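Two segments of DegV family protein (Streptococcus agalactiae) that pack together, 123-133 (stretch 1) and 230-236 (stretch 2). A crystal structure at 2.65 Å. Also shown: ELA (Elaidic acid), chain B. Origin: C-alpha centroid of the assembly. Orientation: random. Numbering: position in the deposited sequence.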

# COMPACT_ATOMS: atom_id res chain seq x y z
N THR A 123 -2.31 -0.53 -0.26
CA THR A 123 -1.00 -0.47 0.36
C THR A 123 -0.36 0.85 -0.02
O THR A 123 -1.04 1.72 -0.54
N SER A 124 0.93 1.02 0.24
CA SER A 124 1.62 2.26 -0.10
C SER A 124 0.87 3.47 0.50
O SER A 124 0.47 3.41 1.68
N ALA A 125 0.64 4.51 -0.30
CA ALA A 125 0.23 5.82 0.21
C ALA A 125 -1.22 5.93 0.71
O ALA A 125 -1.48 6.61 1.71
N PRO A 126 -2.18 5.29 -0.01
CA PRO A 126 -3.54 5.23 0.54
C PRO A 126 -3.60 4.59 1.92
O PRO A 126 -4.35 5.06 2.78
N GLN A 127 -2.81 3.54 2.13
CA GLN A 127 -2.72 2.88 3.42
C GLN A 127 -2.27 3.89 4.48
O GLN A 127 -2.89 3.99 5.55
N GLY A 128 -1.23 4.66 4.17
CA GLY A 128 -0.62 5.58 5.12
C GLY A 128 -1.58 6.70 5.42
O GLY A 128 -1.71 7.13 6.56
N ASN A 129 -2.27 7.15 4.38
CA ASN A 129 -3.35 8.13 4.52
C ASN A 129 -4.46 7.65 5.45
O ASN A 129 -4.98 8.44 6.22
N LEU A 130 -4.81 6.36 5.40
CA LEU A 130 -5.80 5.81 6.32
C LEU A 130 -5.38 5.95 7.77
O LEU A 130 -6.18 6.30 8.63
N VAL A 131 -4.11 5.66 8.04
CA VAL A 131 -3.55 5.80 9.36
C VAL A 131 -3.71 7.24 9.82
O VAL A 131 -4.35 7.51 10.84
N ARG A 132 -3.15 8.17 9.04
CA ARG A 132 -3.31 9.59 9.27
C ARG A 132 -4.77 10.01 9.48
O ARG A 132 -5.07 10.75 10.42
N ASN A 133 -5.68 9.56 8.62
CA ASN A 133 -7.10 9.88 8.75
C ASN A 133 -7.67 9.45 10.09
O ASN A 133 -8.34 10.23 10.77
N TYR A 230 -10.11 14.15 -2.99
CA TYR A 230 -9.14 13.08 -2.79
C TYR A 230 -7.71 13.54 -2.65
O TYR A 230 -7.25 14.38 -3.41
N ASP A 231 -6.98 12.97 -1.69
CA ASP A 231 -5.52 13.03 -1.73
C ASP A 231 -5.03 12.11 -2.85
O ASP A 231 -5.42 10.92 -2.90
N ILE A 232 -4.21 12.65 -3.77
CA ILE A 232 -3.69 11.85 -4.90
C ILE A 232 -2.16 11.66 -4.84
O ILE A 232 -1.42 12.62 -4.62
N ALA A 233 -1.71 10.43 -5.05
CA ALA A 233 -0.30 10.10 -4.95
C ALA A 233 0.16 9.43 -6.23
O ALA A 233 -0.46 8.45 -6.67
N ILE A 234 1.21 9.95 -6.85
CA ILE A 234 1.89 9.23 -7.91
C ILE A 234 3.08 8.52 -7.27
O ILE A 234 3.88 9.13 -6.56
N ILE A 235 3.18 7.23 -7.51
CA ILE A 235 4.16 6.41 -6.82
C ILE A 235 4.95 5.63 -7.86
O ILE A 235 4.37 5.13 -8.81
N HIS A 236 6.27 5.54 -7.70
CA HIS A 236 7.09 4.87 -8.68
C HIS A 236 8.26 4.12 -8.05
O HIS A 236 8.73 4.48 -6.96

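The helix of stretch 1 lies across the strand of stretch 2 with the two chain directions 144° apart, closer to antiparallel than to parallel, and an axis-to-axis approach of 8.9 Å. The contact is small, 222 Å² in all, and its rule is alternation: D231, A233 and I235 point their CA-to-CB bonds toward the helix, while I232, between two of them, points away. Stretch 1 answers with S124, A125, N129 and R132, whose CA-to-CB bonds all point toward the strand.

The apolar part rests on two alanines. A125 CB meets A233 CB at 3.8 Å, and here the backbones come nearest, with the CA atoms of A125 and A233 6.7 Å apart; single methyl groups on both sides suit so close an approach. Toward the end of the strand the longer I235 takes over. Its chi1 is m, but chi2, at 135°, sits between wells. Its CD1 lies 4.5 Å from A125 CB and 3.7 Å from S124 OG, so the t rotamer of S124 puts a hydroxyl against a methyl, a packing contact rather than a polar one.

The same isoleucine methyl helps receive the bound elaidic acid: I235 CD1 is 3.7 Å from ELA C18, the terminal methyl of the lipid chain. Farther along that chain, T123 CG2 comes within 3.5 Å of ELA C13. T123 does not reach the strand; its t rotamer turns the methyl to the lipid while T123 OG1 donates a hydrogen bond to Q127 OE1 at 3.1 Å.

The polar part lies at the other end, where the CA atoms of N129 and D231 are 8.2 Å apart and longer side chains bridge the wider gap. R132, with chi1 t and chi2 and chi3 m, extends to D231, whose chi1 is m, and forms a salt bridge, R132 NH1 to D231 OD2 at 3.0 Å. A neighbour on the helix steadies the guanidinium: R132 NE donates to N133 OD1 at 3.0 Å, and R132 NH1 adds a weak bond to the same N133 OD1 at 3.4 Å. Water 1 extends this cluster, donating to D231 OD2 at 2.6 Å and accepting a weak hydrogen bond from N133 ND2 at 3.5 Å, so N133 is tied to the strand through solvent without touching it. N129, in the m rotamer, fills the space between the alanines and the salt bridge, its OD1 3.8 Å from D231 CB; that oxygen is hydrogen-bonded elsewhere in the structure.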

# COMPACT_ATOMS: atom_id res chain seq x y z
CB THR A 123 -0.12 -1.71 -0.02
OG1 THR A 123 1.05 -1.74 0.80
CG2 THR A 123 0.28 -1.71 -1.49
CB SER A 124 1.78 2.38 -1.63
OG SER A 124 2.44 3.58 -1.99
CB ALA A 125 0.53 6.90 -0.82
CB PRO A 126 -4.27 4.37 -0.50
CG PRO A 126 -3.66 4.76 -1.77
CD PRO A 126 -2.18 4.87 -1.43
CB GLN A 127 -1.73 1.72 3.35
CG GLN A 127 -2.06 0.52 4.28
CD GLN A 127 -0.90 -0.47 4.37
OE1 GLN A 127 -0.20 -0.73 3.40
NE2 GLN A 127 -0.69 -1.01 5.56
CB ASN A 129 -3.94 8.48 3.16
CG ASN A 129 -3.01 9.34 2.30
OD1 ASN A 129 -3.26 9.52 1.11
ND2 ASN A 129 -1.94 9.90 2.90
CB LEU A 130 -6.11 4.34 6.01
CG LEU A 130 -6.96 4.11 4.76
CD1 LEU A 130 -7.03 2.61 4.46
CD2 LEU A 130 -8.35 4.72 4.88
CB VAL A 131 -2.06 5.37 9.37
CG1 VAL A 131 -1.39 5.69 10.70
CG2 VAL A 131 -1.93 3.88 9.01
CB ARG A 132 -2.68 10.34 8.09
CG ARG A 132 -2.48 11.82 8.29
CD ARG A 132 -3.71 12.63 7.92
NE ARG A 132 -4.23 12.24 6.61
CZ ARG A 132 -3.76 12.68 5.45
NH1 ARG A 132 -4.32 12.27 4.32
NH2 ARG A 132 -2.74 13.53 5.41
CB ASN A 133 -7.93 9.27 7.60
CG ASN A 133 -7.64 9.92 6.28
OD1 ASN A 133 -6.80 10.81 6.19
ND2 ASN A 133 -8.32 9.47 5.23
CB TYR A 230 -9.19 12.10 -3.96
CG TYR A 230 -10.47 11.31 -4.05
CD1 TYR A 230 -10.56 10.03 -3.50
CD2 TYR A 230 -11.60 11.84 -4.70
CE1 TYR A 230 -11.73 9.30 -3.59
CE2 TYR A 230 -12.78 11.12 -4.79
CZ TYR A 230 -12.83 9.84 -4.24
OH TYR A 230 -14.00 9.12 -4.33
CB ASP A 231 -4.93 12.64 -0.37
CG ASP A 231 -5.15 13.73 0.72
OD1 ASP A 231 -4.83 14.92 0.46
OD2 ASP A 231 -5.64 13.40 1.83
CB ILE A 232 -4.08 12.43 -6.29
CG1 ILE A 232 -5.54 12.87 -6.31
CG2 ILE A 232 -3.85 11.40 -7.40
CD1 ILE A 232 -5.89 13.75 -7.48
CB ALA A 233 -0.07 9.17 -3.75
CB ILE A 234 2.40 10.15 -9.02
CG1 ILE A 234 1.26 11.00 -9.57
CG2 ILE A 234 3.06 9.33 -10.13
CD1 ILE A 234 1.74 12.23 -10.32
CB ILE A 235 3.49 5.45 -5.82
CG1 ILE A 235 2.34 6.16 -5.08
CG2 ILE A 235 4.51 4.89 -4.83
CD1 ILE A 235 1.07 5.34 -5.00
CB HIS A 236 7.63 5.89 -9.69
CG HIS A 236 8.60 6.86 -9.11
ND1 HIS A 236 9.96 6.69 -9.20
CD2 HIS A 236 8.40 7.99 -8.39
CE1 HIS A 236 10.57 7.69 -8.59
NE2 HIS A 236 9.64 8.49 -8.09
CA ELA B . 3.47 -12.28 1.68
C ELA B . 3.99 -13.71 1.47
O ELA B . 4.78 -14.02 0.53
C3 ELA B . 4.57 -11.26 1.99
C4 ELA B . 3.98 -9.95 2.48
C5 ELA B . 4.42 -8.74 1.63
C6 ELA B . 3.52 -8.56 0.40
C7 ELA B . 4.03 -7.66 -0.72
C8 ELA B . 3.04 -7.65 -1.88
C9 ELA B . 2.97 -6.28 -2.55
C10 ELA B . 2.29 -6.08 -3.86
C11 ELA B . 2.69 -4.92 -4.74
C12 ELA B . 1.50 -4.12 -5.25
C13 ELA B . 1.40 -2.73 -4.64
C14 ELA B . 0.77 -1.71 -5.58
C15 ELA B . 0.79 -0.32 -4.93
C16 ELA B . -0.10 0.71 -5.64
C17 ELA B . -1.21 1.20 -4.73
C18 ELA B . -1.51 2.68 -4.92
OXT ELA B . 3.60 -14.61 2.25
O HOH W 1 -6.80 11.15 2.60